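Local coordinates for O-succinylhomoserine sulfhydrylase (Mycobacterium tuberculosis, PDB 3NDN), which probably catalyses the pyridoxal 5'-phosphate-dependent formation of L-homocysteine from O-succinyl-L-homoserine and hydrogen sulfide in methionine biosynthesis, at residues A344-N358 and K364-R376. Numbering follows the deposited sequence.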
ATOM      1  N   ALA A 344       1.034  41.399   4.458  1.00 40.88           N
ATOM      2  CA  ALA A 344       1.257  40.026   3.955  1.00 40.22           C
ATOM      3  C   ALA A 344       0.411  38.974   4.688  1.00 39.78           C
ATOM      4  O   ALA A 344      -0.219  38.132   4.051  1.00 38.99           O
ATOM      5  CB  ALA A 344       2.745  39.654   4.016  1.00 40.07           C
ATOM      6  N   PHE A 345       0.398  39.025   6.023  1.00 39.84           N
ATOM      7  CA  PHE A 345      -0.418  38.102   6.825  1.00 39.99           C
ATOM      8  C   PHE A 345      -1.911  38.224   6.500  1.00 39.97           C
ATOM      9  O   PHE A 345      -2.626  37.231   6.459  1.00 39.62           O
ATOM     10  CB  PHE A 345      -0.185  38.333   8.328  1.00 40.48           C
ATOM     11  CG  PHE A 345       1.007  37.597   8.891  1.00 41.25           C
ATOM     12  CD1 PHE A 345       2.111  37.284   8.091  1.00 41.52           C
ATOM     13  CD2 PHE A 345       1.040  37.238  10.244  1.00 41.73           C
ATOM     14  CE1 PHE A 345       3.217  36.611   8.619  1.00 40.07           C
ATOM     15  CE2 PHE A 345       2.139  36.571  10.780  1.00 41.53           C
ATOM     16  CZ  PHE A 345       3.232  36.259   9.964  1.00 40.87           C
ATOM     17  N   GLU A 346      -2.371  39.449   6.267  1.00 40.77           N
ATOM     18  CA  GLU A 346      -3.765  39.715   5.925  1.00 41.63           C
ATOM     19  C   GLU A 346      -4.181  39.019   4.621  1.00 40.31           C
ATOM     20  O   GLU A 346      -5.287  38.467   4.519  1.00 40.91           O
ATOM     21  CB  GLU A 346      -4.000  41.236   5.816  1.00 42.53           C
ATOM     22  CG  GLU A 346      -5.469  41.619   5.682  1.00 47.15           C
ATOM     23  CD  GLU A 346      -5.700  43.120   5.449  1.00 52.69           C
ATOM     24  OE1 GLU A 346      -4.800  43.819   4.918  1.00 52.87           O
ATOM     25  OE2 GLU A 346      -6.808  43.591   5.797  1.00 55.64           O
ATOM     26  N   VAL A 347      -3.285  39.044   3.638  1.00 39.13           N
ATOM     27  CA  VAL A 347      -3.527  38.453   2.312  1.00 37.79           C
ATOM     28  C   VAL A 347      -3.591  36.919   2.400  1.00 37.83           C
ATOM     29  O   VAL A 347      -4.521  36.289   1.862  1.00 36.96           O
ATOM     30  CB  VAL A 347      -2.441  38.908   1.281  1.00 37.56           C
ATOM     31  CG1 VAL A 347      -2.582  38.175  -0.051  1.00 36.38           C
ATOM     32  CG2 VAL A 347      -2.500  40.437   1.056  1.00 37.35           C
ATOM     33  N   LEU A 348      -2.631  36.325   3.094  1.00 37.52           N
ATOM     34  CA  LEU A 348      -2.638  34.862   3.272  1.00 38.40           C
ATOM     35  C   LEU A 348      -3.904  34.394   3.991  1.00 39.26           C
ATOM     36  O   LEU A 348      -4.501  33.387   3.608  1.00 38.92           O
ATOM     37  CB  LEU A 348      -1.388  34.382   4.006  1.00 38.49           C
ATOM     38  CG  LEU A 348      -0.193  33.919   3.157  1.00 38.32           C
ATOM     39  CD1 LEU A 348       0.339  35.021   2.258  1.00 37.33           C
ATOM     40  CD2 LEU A 348       0.895  33.431   4.099  1.00 38.61           C
ATOM     41  N   ASP A 349      -4.328  35.158   5.003  1.00 40.05           N
ATOM     42  CA  ASP A 349      -5.482  34.785   5.824  1.00 40.89           C
ATOM     43  C   ASP A 349      -6.837  34.942   5.106  1.00 41.35           C
ATOM     44  O   ASP A 349      -7.846  34.407   5.568  1.00 41.74           O
ATOM     45  CB  ASP A 349      -5.472  35.550   7.161  1.00 41.62           C
ATOM     46  CG  ASP A 349      -4.357  35.095   8.106  1.00 42.31           C
ATOM     47  OD1 ASP A 349      -3.769  33.992   7.933  1.00 42.10           O
ATOM     48  OD2 ASP A 349      -4.081  35.843   9.066  1.00 43.58           O
ATOM     49  N   LYS A 350      -6.855  35.644   3.969  1.00 41.36           N
ATOM     50  CA  LYS A 350      -8.084  35.824   3.174  1.00 42.11           C
ATOM     51  C   LYS A 350      -8.302  34.789   2.061  1.00 41.66           C
ATOM     52  O   LYS A 350      -9.413  34.672   1.531  1.00 41.43           O
ATOM     53  CB  LYS A 350      -8.147  37.244   2.584  1.00 42.69           C
ATOM     54  CG  LYS A 350      -8.538  38.320   3.567  1.00 44.97           C
ATOM     55  CD  LYS A 350      -8.410  39.736   2.959  1.00 48.76           C
ATOM     56  CE  LYS A 350      -9.397  39.987   1.818  1.00 50.85           C
ATOM     57  NZ  LYS A 350     -10.820  40.120   2.257  1.00 54.75           N
ATOM     58  N   MET A 351      -7.256  34.038   1.710  1.00 41.46           N
ATOM     59  CA  MET A 351      -7.373  32.913   0.751  1.00 41.26           C
ATOM     60  C   MET A 351      -8.445  31.915   1.205  1.00 40.78           C
ATOM     61  O   MET A 351      -8.484  31.548   2.391  1.00 41.23           O
ATOM     62  CB  MET A 351      -6.040  32.168   0.610  1.00 41.07           C
ATOM     63  CG  MET A 351      -4.833  33.019   0.231  1.00 43.49           C
ATOM     64  SD  MET A 351      -4.723  33.313  -1.534  1.00 48.57           S
ATOM     65  CE  MET A 351      -3.155  34.180  -1.665  1.00 48.14           C
ATOM     66  N   ARG A 352      -9.304  31.483   0.274  1.00 39.86           N
ATOM     67  CA  ARG A 352     -10.352  30.485   0.566  1.00 39.89           C
ATOM     68  C   ARG A 352     -10.287  29.213  -0.313  1.00 38.95           C
ATOM     69  O   ARG A 352     -11.065  28.270  -0.100  1.00 39.48           O
ATOM     70  CB  ARG A 352     -11.750  31.124   0.498  1.00 40.76           C
ATOM     71  CG  ARG A 352     -12.045  32.184   1.594  1.00 42.80           C
ATOM     72  CD  ARG A 352     -12.226  31.534   2.994  1.00 46.28           C
ATOM     73  NE  ARG A 352     -12.403  32.517   4.074  1.00 48.54           N
ATOM     74  CZ  ARG A 352     -11.413  33.112   4.744  1.00 49.14           C
ATOM     75  NH1 ARG A 352     -10.138  32.858   4.460  1.00 47.13           N
ATOM     76  NH2 ARG A 352     -11.696  33.978   5.705  1.00 51.77           N
ATOM     77  N   LEU A 353      -9.384  29.199  -1.298  1.00 37.43           N
ATOM     78  CA  LEU A 353      -9.147  28.015  -2.153  1.00 36.12           C
ATOM     79  C   LEU A 353      -7.721  27.469  -2.011  1.00 34.92           C
ATOM     80  O   LEU A 353      -7.526  26.255  -1.826  1.00 35.53           O
ATOM     81  CB  LEU A 353      -9.481  28.311  -3.637  1.00 35.46           C
ATOM     82  CG  LEU A 353      -9.393  27.160  -4.660  1.00 36.29           C
ATOM     83  CD1 LEU A 353     -10.507  26.117  -4.462  1.00 35.61           C
ATOM     84  CD2 LEU A 353      -9.418  27.662  -6.109  1.00 34.56           C
ATOM     85  N   ILE A 354      -6.741  28.363  -2.130  1.00 33.71           N
ATOM     86  CA  ILE A 354      -5.313  28.043  -1.975  1.00 32.21           C
ATOM     87  C   ILE A 354      -5.009  27.806  -0.476  1.00 32.02           C
ATOM     88  O   ILE A 354      -5.459  28.584   0.360  1.00 31.12           O
ATOM     89  CB  ILE A 354      -4.440  29.198  -2.578  1.00 32.23           C
ATOM     90  CG1 ILE A 354      -4.676  29.336  -4.095  1.00 31.55           C
ATOM     91  CG2 ILE A 354      -2.938  29.024  -2.281  1.00 30.10           C
ATOM     92  CD1 ILE A 354      -4.228  30.683  -4.700  1.00 34.77           C
ATOM     93  N   ASP A 355      -4.298  26.712  -0.150  1.00 30.98           N
ATOM     94  CA  ASP A 355      -3.888  26.376   1.236  1.00 31.52           C
ATOM     95  C   ASP A 355      -2.597  27.090   1.651  1.00 31.15           C
ATOM     96  O   ASP A 355      -1.711  27.277   0.823  1.00 30.00           O
ATOM     97  CB  ASP A 355      -3.607  24.848   1.400  1.00 31.13           C
ATOM     98  CG  ASP A 355      -4.846  23.959   1.233  1.00 32.69           C
ATOM     99  OD1 ASP A 355      -5.871  24.173   1.920  1.00 34.89           O
ATOM    100  OD2 ASP A 355      -4.768  22.986   0.439  1.00 34.00           O
ATOM    101  N   ILE A 356      -2.472  27.446   2.937  1.00 32.15           N
ATOM    102  CA  ILE A 356      -1.201  27.985   3.506  1.00 32.85           C
ATOM    103  C   ILE A 356      -0.274  26.796   3.842  1.00 33.35           C
ATOM    104  O   ILE A 356      -0.610  25.978   4.694  1.00 32.75           O
ATOM    105  CB  ILE A 356      -1.458  28.855   4.790  1.00 33.34           C
ATOM    106  CG1 ILE A 356      -2.382  30.032   4.487  1.00 34.08           C
ATOM    107  CG2 ILE A 356      -0.139  29.360   5.431  1.00 32.81           C
ATOM    108  CD1 ILE A 356      -2.939  30.742   5.744  1.00 35.52           C
ATOM    109  N   SER A 357       0.874  26.699   3.157  1.00 33.85           N
ATOM    110  CA  SER A 357       1.793  25.540   3.264  1.00 34.59           C
ATOM    111  C   SER A 357       3.131  25.852   2.584  1.00 35.06           C
ATOM    112  O   SER A 357       3.163  26.590   1.595  1.00 35.39           O
ATOM    113  CB  SER A 357       1.169  24.300   2.615  1.00 33.63           C
ATOM    114  OG  SER A 357       1.951  23.125   2.815  1.00 34.66           O
ATOM    115  N   ASN A 358       4.214  25.263   3.087  1.00 35.94           N
ATOM    116  CA  ASN A 358       5.570  25.534   2.570  1.00 37.07           C
ATOM    117  C   ASN A 358       6.083  24.630   1.415  1.00 36.54           C
ATOM    118  O   ASN A 358       7.217  24.811   0.929  1.00 37.00           O
ATOM    119  CB  ASN A 358       6.569  25.516   3.728  1.00 37.97           C
ATOM    120  CG  ASN A 358       7.894  26.156   3.364  1.00 42.83           C
ATOM    121  OD1 ASN A 358       7.971  27.371   3.094  1.00 48.29           O
ATOM    122  ND2 ASN A 358       8.953  25.352   3.350  1.00 46.45           N
ATOM    123  N   LYS A 364      -2.402  20.447  -5.800  1.00 30.30           N
ATOM    124  CA  LYS A 364      -3.062  21.463  -4.960  1.00 30.87           C
ATOM    125  C   LYS A 364      -2.201  22.728  -4.902  1.00 30.42           C
ATOM    126  O   LYS A 364      -1.005  22.653  -4.581  1.00 30.28           O
ATOM    127  CB  LYS A 364      -3.284  20.905  -3.537  1.00 31.09           C
ATOM    128  CG  LYS A 364      -4.344  19.781  -3.433  1.00 32.74           C
ATOM    129  CD  LYS A 364      -4.360  19.133  -2.038  1.00 34.16           C
ATOM    130  CE  LYS A 364      -5.492  18.103  -1.853  1.00 35.69           C
ATOM    131  NZ  LYS A 364      -5.554  17.037  -2.914  1.00 34.28           N
ATOM    132  N   SER A 365      -2.787  23.896  -5.207  1.00 29.98           N
ATOM    133  CA  SER A 365      -2.042  25.153  -5.114  1.00 29.30           C
ATOM    134  C   SER A 365      -1.817  25.561  -3.655  1.00 29.27           C
ATOM    135  O   SER A 365      -2.688  25.354  -2.815  1.00 29.34           O
ATOM    136  CB  SER A 365      -2.749  26.272  -5.881  1.00 29.05           C
ATOM    137  OG  SER A 365      -2.734  26.023  -7.280  1.00 28.61           O
ATOM    138  N   LEU A 366      -0.638  26.124  -3.379  1.00 28.69           N
ATOM    139  CA  LEU A 366      -0.184  26.472  -2.017  1.00 29.57           C
ATOM    140  C   LEU A 366       0.477  27.875  -1.948  1.00 29.81           C
ATOM    141  O   LEU A 366       1.057  28.347  -2.941  1.00 29.93           O
ATOM    142  CB  LEU A 366       0.807  25.424  -1.502  1.00 28.93           C
ATOM    143  CG  LEU A 366       0.523  23.927  -1.658  1.00 28.96           C
ATOM    144  CD1 LEU A 366       1.747  23.124  -1.330  1.00 29.90           C
ATOM    145  CD2 LEU A 366      -0.648  23.483  -0.775  1.00 29.13           C
ATOM    146  N   VAL A 367       0.410  28.520  -0.770  1.00 30.88           N
ATOM    147  CA  VAL A 367       0.987  29.864  -0.546  1.00 31.65           C
ATOM    148  C   VAL A 367       1.825  29.921   0.749  1.00 32.44           C
ATOM    149  O   VAL A 367       1.450  29.321   1.758  1.00 32.52           O
ATOM    150  CB  VAL A 367      -0.104  30.992  -0.581  1.00 31.98           C
ATOM    151  CG1 VAL A 367      -1.120  30.863   0.574  1.00 33.79           C
ATOM    152  CG2 VAL A 367       0.523  32.377  -0.572  1.00 32.95           C
ATOM    153  N   THR A 368       2.963  30.612   0.698  1.00 32.90           N
ATOM    154  CA  THR A 368       3.809  30.782   1.893  1.00 34.64           C
ATOM    155  C   THR A 368       4.448  32.189   2.016  1.00 34.80           C
ATOM    156  O   THR A 368       4.605  32.905   1.016  1.00 34.95           O
ATOM    157  CB  THR A 368       4.870  29.642   1.995  1.00 34.10           C
ATOM    158  OG1 THR A 368       5.371  29.574   3.332  1.00 37.12           O
ATOM    159  CG2 THR A 368       6.042  29.874   1.028  1.00 34.53           C
ATOM    160  N   HIS A 369       4.829  32.571   3.247  1.00 35.73           N
ATOM    161  CA  HIS A 369       5.530  33.835   3.523  1.00 36.23           C
ATOM    162  C   HIS A 369       6.986  33.511   3.877  1.00 36.76           C
ATOM    163  O   HIS A 369       7.266  33.099   5.013  1.00 36.42           O
ATOM    164  CB  HIS A 369       4.843  34.558   4.704  1.00 36.95           C
ATOM    165  CG  HIS A 369       5.456  35.877   5.072  1.00 37.10           C
ATOM    166  ND1 HIS A 369       6.159  36.070   6.245  1.00 37.93           N
ATOM    167  CD2 HIS A 369       5.436  37.079   4.447  1.00 37.17           C
ATOM    168  CE1 HIS A 369       6.565  37.326   6.313  1.00 37.94           C
ATOM    169  NE2 HIS A 369       6.132  37.960   5.238  1.00 39.28           N
ATOM    170  N   PRO A 370       7.913  33.687   2.914  1.00 36.60           N
ATOM    171  CA  PRO A 370       9.286  33.207   3.121  1.00 37.17           C
ATOM    172  C   PRO A 370      10.044  33.801   4.312  1.00 38.45           C
ATOM    173  O   PRO A 370      10.793  33.077   4.961  1.00 38.57           O
ATOM    174  CB  PRO A 370       9.982  33.552   1.802  1.00 37.07           C
ATOM    175  CG  PRO A 370       8.862  33.551   0.780  1.00 36.60           C
ATOM    176  CD  PRO A 370       7.693  34.137   1.522  1.00 36.68           C
ATOM    177  N   ALA A 371       9.843  35.087   4.608  1.00 39.54           N
ATOM    178  CA  ALA A 371      10.582  35.763   5.691  1.00 41.88           C
ATOM    179  C   ALA A 371      10.347  35.159   7.088  1.00 43.05           C
ATOM    180  O   ALA A 371      11.191  35.302   7.979  1.00 43.75           O
ATOM    181  CB  ALA A 371      10.295  37.282   5.693  1.00 41.86           C
ATOM    182  N   THR A 372       9.215  34.478   7.275  1.00 44.18           N
ATOM    183  CA  THR A 372       8.912  33.826   8.554  1.00 45.82           C
ATOM    184  C   THR A 372       8.894  32.282   8.484  1.00 46.85           C
ATOM    185  O   THR A 372       8.672  31.620   9.495  1.00 47.14           O
ATOM    186  CB  THR A 372       7.583  34.352   9.168  1.00 45.88           C
ATOM    187  OG1 THR A 372       6.505  34.152   8.242  1.00 44.38           O
ATOM    188  CG2 THR A 372       7.694  35.852   9.521  1.00 46.60           C
ATOM    189  N   THR A 373       9.122  31.724   7.297  1.00 48.44           N
ATOM    190  CA  THR A 373       9.130  30.265   7.083  1.00 50.10           C
ATOM    191  C   THR A 373      10.341  29.793   6.245  1.00 51.77           C
ATOM    192  O   THR A 373      11.389  29.473   6.802  1.00 52.18           O
ATOM    193  CB  THR A 373       7.832  29.770   6.397  1.00 49.57           C
ATOM    194  OG1 THR A 373       7.680  30.427   5.131  1.00 48.70           O
ATOM    195  CG2 THR A 373       6.603  30.029   7.257  1.00 49.96           C
ATOM    196  N   THR A 374      10.183  29.747   4.915  1.00 53.74           N
ATOM    197  CA  THR A 374      11.256  29.365   3.963  1.00 55.87           C
ATOM    198  C   THR A 374      12.655  29.812   4.425  1.00 57.70           C
ATOM    199  O   THR A 374      13.574  28.994   4.509  1.00 57.89           O
ATOM    200  CB  THR A 374      10.982  29.929   2.525  1.00 55.60           C
ATOM    201  OG1 THR A 374       9.605  29.736   2.172  1.00 56.23           O
ATOM    202  CG2 THR A 374      11.860  29.250   1.467  1.00 55.95           C
ATOM    203  N   HIS A 375      12.794  31.100   4.748  1.00 59.87           N
ATOM    204  CA  HIS A 375      14.090  31.701   5.083  1.00 61.98           C
ATOM    205  C   HIS A 375      14.142  32.302   6.490  1.00 63.61           C
ATOM    206  O   HIS A 375      14.652  33.409   6.685  1.00 64.12           O
ATOM    207  CB  HIS A 375      14.463  32.761   4.033  1.00 62.11           C
ATOM    208  CG  HIS A 375      15.023  32.186   2.770  1.00 62.44           C
ATOM    209  ND1 HIS A 375      14.396  31.181   2.068  1.00 62.64           N
ATOM    210  CD2 HIS A 375      16.150  32.478   2.081  1.00 63.35           C
ATOM    211  CE1 HIS A 375      15.118  30.868   1.008  1.00 62.96           C
ATOM    212  NE2 HIS A 375      16.185  31.645   0.988  1.00 63.23           N
ATOM    213  N   ARG A 376      13.629  31.560   7.468  1.00 65.03           N
ATOM    214  CA  ARG A 376      13.581  32.025   8.856  1.00 66.83           C
ATOM    215  C   ARG A 376      14.961  32.079   9.530  1.00 67.97           C
ATOM    216  O   ARG A 376      15.281  33.047  10.233  1.00 68.47           O
ATOM    217  CB  ARG A 376      12.641  31.134   9.681  1.00 66.91           C
ATOM    218  CG  ARG A 376      12.613  31.501  11.157  1.00 68.26           C
ATOM    219  CD  ARG A 376      12.035  30.400  12.042  1.00 69.10           C
ATOM    220  NE  ARG A 376      12.397  30.618  13.442  1.00 70.95           N
ATOM    221  CZ  ARG A 376      11.935  31.611  14.205  1.00 72.03           C
ATOM    222  NH1 ARG A 376      11.069  32.499  13.718  1.00 72.24           N
ATOM    223  NH2 ARG A 376      12.338  31.718  15.466  1.00 72.20           N
TER
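In the C-terminal domain of this trans-sulfuration enzyme, the short strand 355-356, outermost of its sheet within this chain, pairs in parallel with strand 366-368, and helix 340-350 packs over one face of the sheet to which they belong. Asp355 O accepts a hydrogen bond from Val367 N at 2.9 Å, and Val367 O accepts one from Ser357 N at 3.0 Å, so both backbone groups of Val367 are used in the pairing. The Val367 side chain packs against the helix and the loop that follows it. Its CG2, anti to the backbone N (CG1 has chi1 65°), meets Leu348 CD1 of the helix at 3.9 Å and Met351 CE of the loop slightly farther off, while Ile354 CG2, also from the loop, packs against Val367 CB. Leu366 points to the other face, where its CD2 touches the CB atoms of Asp355 and Ser357. The Asp355 carboxylate on that face forms salt bridges with Arg33 and Arg38 of a neighbouring subunit, and Ser357 OG hydrogen-bonds Tyr54 O of a different neighbouring subunit.

Beyond the strand, an edge-to-face pair continues the helix contact: Phe345 presents CE1 to a face of the His369 imidazole, with the planes at 88°. A nearly straight hydrogen bond between His369 ND1 and Thr372 OG1 (2.8 Å) and another from NE2 to Asp390 O fix the imidazole's rotation. At the far end, Asn358 OD1 accepts a hydrogen bond from Thr374 OG1 in its carbonyl plane at 3.0 Å.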